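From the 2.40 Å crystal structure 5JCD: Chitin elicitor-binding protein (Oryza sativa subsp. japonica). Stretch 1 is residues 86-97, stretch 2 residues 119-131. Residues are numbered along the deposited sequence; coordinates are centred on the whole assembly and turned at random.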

ATOM      1  N   VAL A  86      14.720  -4.282   6.816  1.00 65.72           N
ATOM      2  CA  VAL A  86      15.927  -4.278   7.649  1.00 60.70           C
ATOM      3  C   VAL A  86      16.507  -2.870   7.847  1.00 52.60           C
ATOM      4  O   VAL A  86      16.935  -2.211   6.900  1.00 54.64           O
ATOM      5  CB  VAL A  86      16.985  -5.250   7.082  1.00 65.68           C
ATOM      6  CG1 VAL A  86      16.500  -6.675   7.217  1.00 56.91           C
ATOM      7  CG2 VAL A  86      17.256  -4.956   5.610  1.00 74.29           C
ATOM      8  N   VAL A  87      16.507  -2.417   9.093  1.00 52.07           N
ATOM      9  CA  VAL A  87      16.982  -1.087   9.456  1.00 58.73           C
ATOM     10  C   VAL A  87      18.432  -0.847   9.038  1.00 70.57           C
ATOM     11  O   VAL A  87      19.291  -1.710   9.215  1.00 69.72           O
ATOM     12  CB  VAL A  87      16.889  -0.860  10.964  1.00 56.34           C
ATOM     13  CG1 VAL A  87      17.379   0.536  11.321  1.00 56.26           C
ATOM     14  CG2 VAL A  87      15.482  -1.074  11.431  1.00 51.60           C
ATOM     15  N   GLN A  88      18.679   0.308   8.437  1.00 72.99           N
ATOM     16  CA  GLN A  88      20.011   0.661   7.977  1.00 77.85           C
ATOM     17  C   GLN A  88      20.761   1.611   8.914  1.00 82.52           C
ATOM     18  O   GLN A  88      20.145   2.225   9.791  1.00 79.76           O
ATOM     19  CB  GLN A  88      19.918   1.197   6.553  1.00 77.57           C
ATOM     20  CG  GLN A  88      19.203   0.227   5.655  1.00 82.12           C
ATOM     21  CD  GLN A  88      19.997  -1.056   5.434  1.00 85.91           C
ATOM     22  OE1 GLN A  88      20.332  -1.773   6.384  1.00 78.16           O
ATOM     23  NE2 GLN A  88      20.290  -1.358   4.172  1.00 90.12           N
ATOM     24  N   PRO A  89      22.100   1.716   8.732  1.00 82.02           N
ATOM     25  CA  PRO A  89      22.966   2.576   9.542  1.00 80.29           C
ATOM     26  C   PRO A  89      22.344   3.892   9.981  1.00 75.91           C
ATOM     27  O   PRO A  89      22.313   4.149  11.188  1.00 83.81           O
ATOM     28  CB  PRO A  89      24.141   2.847   8.601  1.00 78.12           C
ATOM     29  CG  PRO A  89      24.231   1.618   7.748  1.00 74.58           C
ATOM     30  CD  PRO A  89      22.897   0.918   7.778  1.00 77.42           C
ATOM     31  N   GLN A  90      21.843   4.685   9.042  1.00 61.64           N
ATOM     32  CA  GLN A  90      21.247   5.979   9.369  1.00 62.80           C
ATOM     33  C   GLN A  90      19.768   6.079   8.988  1.00 70.31           C
ATOM     34  O   GLN A  90      19.343   7.053   8.379  1.00 67.05           O
ATOM     35  CB  GLN A  90      22.044   7.142   8.768  1.00 68.25           C
ATOM     36  CG  GLN A  90      23.024   6.754   7.666  1.00 77.53           C
ATOM     37  CD  GLN A  90      23.873   7.931   7.195  1.00 83.50           C
ATOM     38  OE1 GLN A  90      23.499   9.090   7.371  1.00 85.40           O
ATOM     39  NE2 GLN A  90      25.032   7.636   6.609  1.00 86.29           N
ATOM     40  N   ASP A  91      18.996   5.053   9.336  1.00 70.17           N
ATOM     41  CA  ASP A  91      17.567   5.036   9.071  1.00 57.01           C
ATOM     42  C   ASP A  91      16.818   5.551  10.276  1.00 65.44           C
ATOM     43  O   ASP A  91      17.285   5.420  11.407  1.00 73.01           O
ATOM     44  CB  ASP A  91      17.069   3.622   8.777  1.00 51.94           C
ATOM     45  CG  ASP A  91      17.088   3.294   7.307  1.00 46.42           C
ATOM     46  OD1 ASP A  91      17.323   4.207   6.492  1.00 44.43           O
ATOM     47  OD2 ASP A  91      16.850   2.123   6.960  1.00 43.45           O
ATOM     48  N   GLY A  92      15.669   6.168  10.018  1.00 68.06           N
ATOM     49  CA  GLY A  92      14.707   6.535  11.042  1.00 62.47           C
ATOM     50  C   GLY A  92      13.349   6.047  10.578  1.00 66.44           C
ATOM     51  O   GLY A  92      13.079   6.028   9.375  1.00 63.93           O
ATOM     52  N   LEU A  93      12.492   5.686  11.528  1.00 60.89           N
ATOM     53  CA  LEU A  93      11.186   5.121  11.234  1.00 51.61           C
ATOM     54  C   LEU A  93      10.430   6.029  10.276  1.00 57.78           C
ATOM     55  O   LEU A  93       9.826   5.568   9.315  1.00 57.94           O
ATOM     56  CB  LEU A  93      10.387   4.976  12.520  1.00 44.04           C
ATOM     57  CG  LEU A  93      10.750   3.748  13.350  1.00 48.85           C
ATOM     58  CD1 LEU A  93       9.801   3.618  14.521  1.00 57.12           C
ATOM     59  CD2 LEU A  93      10.812   2.454  12.519  1.00 49.31           C
ATOM     60  N   ASP A  94      10.495   7.327  10.540  1.00 54.82           N
ATOM     61  CA  ASP A  94       9.798   8.330   9.741  1.00 52.10           C
ATOM     62  C   ASP A  94      10.365   8.426   8.332  1.00 52.99           C
ATOM     63  O   ASP A  94       9.625   8.643   7.382  1.00 55.34           O
ATOM     64  CB  ASP A  94       9.889   9.688  10.421  1.00 45.13           C
ATOM     65  CG  ASP A  94       8.988  10.724   9.786  1.00 48.93           C
ATOM     66  OD1 ASP A  94       7.768  10.665  10.045  1.00 45.66           O
ATOM     67  OD2 ASP A  94       9.499  11.613   9.058  1.00 48.36           O
ATOM     68  N   ALA A  95      11.681   8.313   8.199  1.00 48.67           N
ATOM     69  CA  ALA A  95      12.295   8.323   6.878  1.00 48.65           C
ATOM     70  C   ALA A  95      11.985   7.025   6.110  1.00 51.67           C
ATOM     71  O   ALA A  95      11.819   7.036   4.898  1.00 52.88           O
ATOM     72  CB  ALA A  95      13.792   8.527   6.984  1.00 44.72           C
ATOM     73  N   ILE A  96      11.914   5.907   6.818  1.00 45.08           N
ATOM     74  CA  ILE A  96      11.554   4.642   6.200  1.00 42.46           C
ATOM     75  C   ILE A  96      10.107   4.694   5.703  1.00 43.76           C
ATOM     76  O   ILE A  96       9.827   4.397   4.550  1.00 44.17           O
ATOM     77  CB  ILE A  96      11.679   3.500   7.201  1.00 44.87           C
ATOM     78  CG1 ILE A  96      13.155   3.294   7.582  1.00 46.30           C
ATOM     79  CG2 ILE A  96      11.050   2.215   6.611  1.00 43.99           C
ATOM     80  CD1 ILE A  96      13.374   2.517   8.871  1.00 33.66           C
ATOM     81  N   ALA A  97       9.214   5.112   6.587  1.00 36.33           N
ATOM     82  CA  ALA A  97       7.823   5.296   6.281  1.00 30.95           C
ATOM     83  C   ALA A  97       7.618   6.196   5.055  1.00 50.12           C
ATOM     84  O   ALA A  97       6.903   5.830   4.111  1.00 52.28           O
ATOM     85  CB  ALA A  97       7.107   5.879   7.504  1.00 31.50           C
ATOM     86  N   PRO A 119       9.125   4.327  22.218  1.00104.66           N
ATOM     87  CA  PRO A 119       9.618   5.541  21.570  1.00103.04           C
ATOM     88  C   PRO A 119      10.419   5.116  20.342  1.00 99.16           C
ATOM     89  O   PRO A 119      10.588   3.920  20.116  1.00 93.77           O
ATOM     90  CB  PRO A 119      10.535   6.173  22.627  1.00100.36           C
ATOM     91  CG  PRO A 119      10.756   5.087  23.683  1.00103.65           C
ATOM     92  CD  PRO A 119      10.121   3.824  23.179  1.00107.23           C
ATOM     93  N   ASN A 120      10.915   6.065  19.561  1.00 99.06           N
ATOM     94  CA  ASN A 120      11.691   5.699  18.385  1.00 94.86           C
ATOM     95  C   ASN A 120      13.195   5.559  18.646  1.00 90.39           C
ATOM     96  O   ASN A 120      13.999   6.493  18.499  1.00 69.64           O
ATOM     97  CB  ASN A 120      11.373   6.646  17.241  1.00 95.69           C
ATOM     98  CG  ASN A 120       9.902   6.960  17.173  1.00 99.83           C
ATOM     99  OD1 ASN A 120       9.073   6.222  17.720  1.00 87.04           O
ATOM    100  ND2 ASN A 120       9.559   8.046  16.490  1.00108.65           N
ATOM    101  N   LYS A 121      13.524   4.363  19.119  1.00 93.47           N
ATOM    102  CA  LYS A 121      14.881   3.960  19.396  1.00 97.55           C
ATOM    103  C   LYS A 121      15.028   2.618  18.683  1.00 83.77           C
ATOM    104  O   LYS A 121      14.352   1.654  19.041  1.00 84.71           O
ATOM    105  CB  LYS A 121      15.075   3.863  20.914  1.00115.31           C
ATOM    106  CG  LYS A 121      14.201   4.878  21.678  1.00127.02           C
ATOM    107  CD  LYS A 121      14.766   6.291  21.509  1.00134.37           C
ATOM    108  CE  LYS A 121      13.779   7.387  21.911  1.00135.73           C
ATOM    109  NZ  LYS A 121      13.500   7.440  23.368  1.00135.16           N
ATOM    110  N   ILE A 122      15.927   2.530  17.705  1.00 69.53           N
ATOM    111  CA  ILE A 122      16.015   1.316  16.889  1.00 66.68           C
ATOM    112  C   ILE A 122      17.439   0.945  16.512  1.00 80.41           C
ATOM    113  O   ILE A 122      18.339   1.783  16.547  1.00 83.47           O
ATOM    114  CB  ILE A 122      15.226   1.463  15.550  1.00 88.07           C
ATOM    115  CG1 ILE A 122      15.893   2.503  14.641  1.00 84.95           C
ATOM    116  CG2 ILE A 122      13.758   1.809  15.793  1.00 85.19           C
ATOM    117  CD1 ILE A 122      15.166   2.758  13.340  1.00 82.16           C
ATOM    118  N   ASN A 123      17.650  -0.322  16.174  1.00 81.79           N
ATOM    119  CA  ASN A 123      18.989  -0.794  15.851  1.00 81.06           C
ATOM    120  C   ASN A 123      19.160  -1.274  14.418  1.00 73.09           C
ATOM    121  O   ASN A 123      18.277  -1.899  13.854  1.00 83.79           O
ATOM    122  CB  ASN A 123      19.394  -1.872  16.845  1.00 87.77           C
ATOM    123  CG  ASN A 123      19.777  -1.284  18.182  1.00 93.81           C
ATOM    124  OD1 ASN A 123      20.956  -1.061  18.459  1.00100.42           O
ATOM    125  ND2 ASN A 123      18.772  -0.961  18.995  1.00 90.69           N
ATOM    126  N   VAL A 124      20.310  -0.971  13.840  1.00 68.88           N
ATOM    127  CA  VAL A 124      20.653  -1.391  12.486  1.00 70.38           C
ATOM    128  C   VAL A 124      20.568  -2.910  12.283  1.00 76.19           C
ATOM    129  O   VAL A 124      20.896  -3.682  13.190  1.00 75.04           O
ATOM    130  CB  VAL A 124      22.069  -0.909  12.145  1.00 64.24           C
ATOM    131  CG1 VAL A 124      22.479  -1.342  10.740  1.00 68.15           C
ATOM    132  CG2 VAL A 124      22.143   0.602  12.293  1.00 64.70           C
ATOM    133  N   SER A 125      20.075  -3.313  11.110  1.00 73.46           N
ATOM    134  CA  SER A 125      19.969  -4.721  10.692  1.00 69.40           C
ATOM    135  C   SER A 125      18.835  -5.480  11.381  1.00 62.52           C
ATOM    136  O   SER A 125      18.589  -6.665  11.103  1.00 67.21           O
ATOM    137  CB  SER A 125      21.306  -5.464  10.822  1.00 76.37           C
ATOM    138  OG  SER A 125      21.394  -6.494   9.858  1.00 77.55           O
ATOM    139  N   GLN A 126      18.145  -4.778  12.271  1.00 52.30           N
ATOM    140  CA  GLN A 126      16.898  -5.250  12.850  1.00 57.29           C
ATOM    141  C   GLN A 126      15.826  -5.382  11.748  1.00 64.67           C
ATOM    142  O   GLN A 126      15.807  -4.596  10.796  1.00 58.05           O
ATOM    143  CB  GLN A 126      16.431  -4.250  13.904  1.00 56.93           C
ATOM    144  CG  GLN A 126      15.044  -4.491  14.474  1.00 59.33           C
ATOM    145  CD  GLN A 126      14.626  -3.382  15.413  1.00 61.56           C
ATOM    146  OE1 GLN A 126      15.325  -2.380  15.554  1.00 72.79           O
ATOM    147  NE2 GLN A 126      13.496  -3.560  16.072  1.00 66.20           N
ATOM    148  N   THR A 127      14.962  -6.390  11.858  1.00 63.33           N
ATOM    149  CA  THR A 127      13.880  -6.554  10.894  1.00 66.88           C
ATOM    150  C   THR A 127      12.585  -5.928  11.403  1.00 64.85           C
ATOM    151  O   THR A 127      12.168  -6.154  12.543  1.00 61.15           O
ATOM    152  CB  THR A 127      13.596  -8.024  10.584  1.00 65.15           C
ATOM    153  OG1 THR A 127      13.363  -8.711  11.813  1.00 73.40           O
ATOM    154  CG2 THR A 127      14.761  -8.676   9.832  1.00 59.03           C
ATOM    155  N   LEU A 128      11.954  -5.140  10.540  1.00 57.78           N
ATOM    156  CA  LEU A 128      10.695  -4.479  10.868  1.00 57.41           C
ATOM    157  C   LEU A 128       9.585  -4.997   9.947  1.00 54.06           C
ATOM    158  O   LEU A 128       9.784  -5.139   8.733  1.00 50.03           O
ATOM    159  CB  LEU A 128      10.826  -2.962  10.703  1.00 60.04           C
ATOM    160  CG  LEU A 128      11.852  -2.156  11.498  1.00 62.79           C
ATOM    161  CD1 LEU A 128      11.935  -0.733  10.963  1.00 58.70           C
ATOM    162  CD2 LEU A 128      11.473  -2.143  12.968  1.00 59.49           C
ATOM    163  N   TRP A 129       8.429  -5.304  10.526  1.00 57.29           N
ATOM    164  CA  TRP A 129       7.240  -5.609   9.733  1.00 52.23           C
ATOM    165  C   TRP A 129       6.587  -4.298   9.328  1.00 49.21           C
ATOM    166  O   TRP A 129       6.187  -3.520  10.187  1.00 48.20           O
ATOM    167  CB  TRP A 129       6.239  -6.434  10.547  1.00 51.18           C
ATOM    168  CG  TRP A 129       4.881  -6.566   9.888  1.00 54.12           C
ATOM    169  CD1 TRP A 129       4.624  -6.677   8.542  1.00 50.87           C
ATOM    170  CD2 TRP A 129       3.597  -6.559  10.538  1.00 56.00           C
ATOM    171  NE1 TRP A 129       3.272  -6.764   8.322  1.00 55.95           N
ATOM    172  CE2 TRP A 129       2.612  -6.694   9.523  1.00 53.88           C
ATOM    173  CE3 TRP A 129       3.182  -6.468  11.878  1.00 47.98           C
ATOM    174  CZ2 TRP A 129       1.235  -6.735   9.802  1.00 35.37           C
ATOM    175  CZ3 TRP A 129       1.807  -6.510  12.158  1.00 51.72           C
ATOM    176  CH2 TRP A 129       0.848  -6.638  11.117  1.00 39.77           C
ATOM    177  N   ILE A 130       6.444  -4.069   8.028  1.00 45.45           N
ATOM    178  CA  ILE A 130       5.766  -2.873   7.544  1.00 43.12           C
ATOM    179  C   ILE A 130       4.287  -3.200   7.247  1.00 45.70           C
ATOM    180  O   ILE A 130       3.984  -3.926   6.306  1.00 38.75           O
ATOM    181  CB  ILE A 130       6.454  -2.343   6.265  1.00 39.44           C
ATOM    182  CG1 ILE A 130       7.964  -2.174   6.482  1.00 39.12           C
ATOM    183  CG2 ILE A 130       5.806  -1.056   5.785  1.00 36.34           C
ATOM    184  CD1 ILE A 130       8.344  -1.196   7.598  1.00 38.11           C
ATOM    185  N   PRO A 131       3.361  -2.658   8.047  1.00 39.98           N
ATOM    186  CA  PRO A 131       1.938  -2.958   7.854  1.00 37.84           C
ATOM    187  C   PRO A 131       1.267  -2.098   6.776  1.00 32.83           C
ATOM    188  O   PRO A 131       0.519  -1.189   7.113  1.00 32.79           O
ATOM    189  CB  PRO A 131       1.335  -2.597   9.208  1.00 43.62           C
ATOM    190  CG  PRO A 131       2.191  -1.435   9.672  1.00 41.00           C
ATOM    191  CD  PRO A 131       3.586  -1.737   9.172  1.00 37.85           C
TER

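Two backbone hydrogen bonds, both made by Val87, pin the stretches together. Its N donates to Gln126 O (2.9 Å, 160° at the hydrogen), and its O accepts from Ser125 N at a short 2.6 Å and a nearly straight 168°. Both hydrogen bonds use main-chain atoms only, and the side chain of Val87 turns toward stretch 2, where an apolar branched residue suits the buried site. Gln126 O is shared: Val86 CA approaches it at 3.2 Å in a CA-H...O contact, beside the antiparallel bridge that pairs Val86 with Thr127. The side chains of that pair lie on one face of the sheet, with Val86 CG1 3.7 Å from Thr127 CG2.

The partner backbone is shaped by a type II turn from Asn123 to Gln126, closed by Gln126 N to Asn123 O (3.3 Å) and braced by the side chain of Gln126, whose OE1 accepts from Asn123 N at 3.2 Å. In stretch 1, Asp91 plays a comparable part: its OD2 accepts from Gln88 N (3.0 Å), while Asp91 N donates to Gln88 O (3.1 Å), steadying the bend that leads into the helix.

Around this polar frame the packing is aliphatic. Val87 holds its chi1 at t and spreads its two methyls: CG1 lies 3.7 Å from Ile122 CD1, and CG2 3.6 Å from Leu128 CD1. The helix begins after Gly92, at the N-cap. Leu93 and Ile96, three residues apart and so nearly one turn, both point toward stretch 2, and as buried aliphatic residues they give it apolar surface without leaving a side-chain polar group unpaired. Leu93 CD2 reaches Leu128 CD1 at 3.7 Å, and Ile96 CD1 meets that same methyl at 4.1 Å, so the branched end of Leu128 serves three neighbours. Farther out, Pro89 CD rests 3.7 Å from Val124 CG1, a compact apolar contact between exposed residues. Altogether, 649 Å² is buried between the stretches, counting both sides.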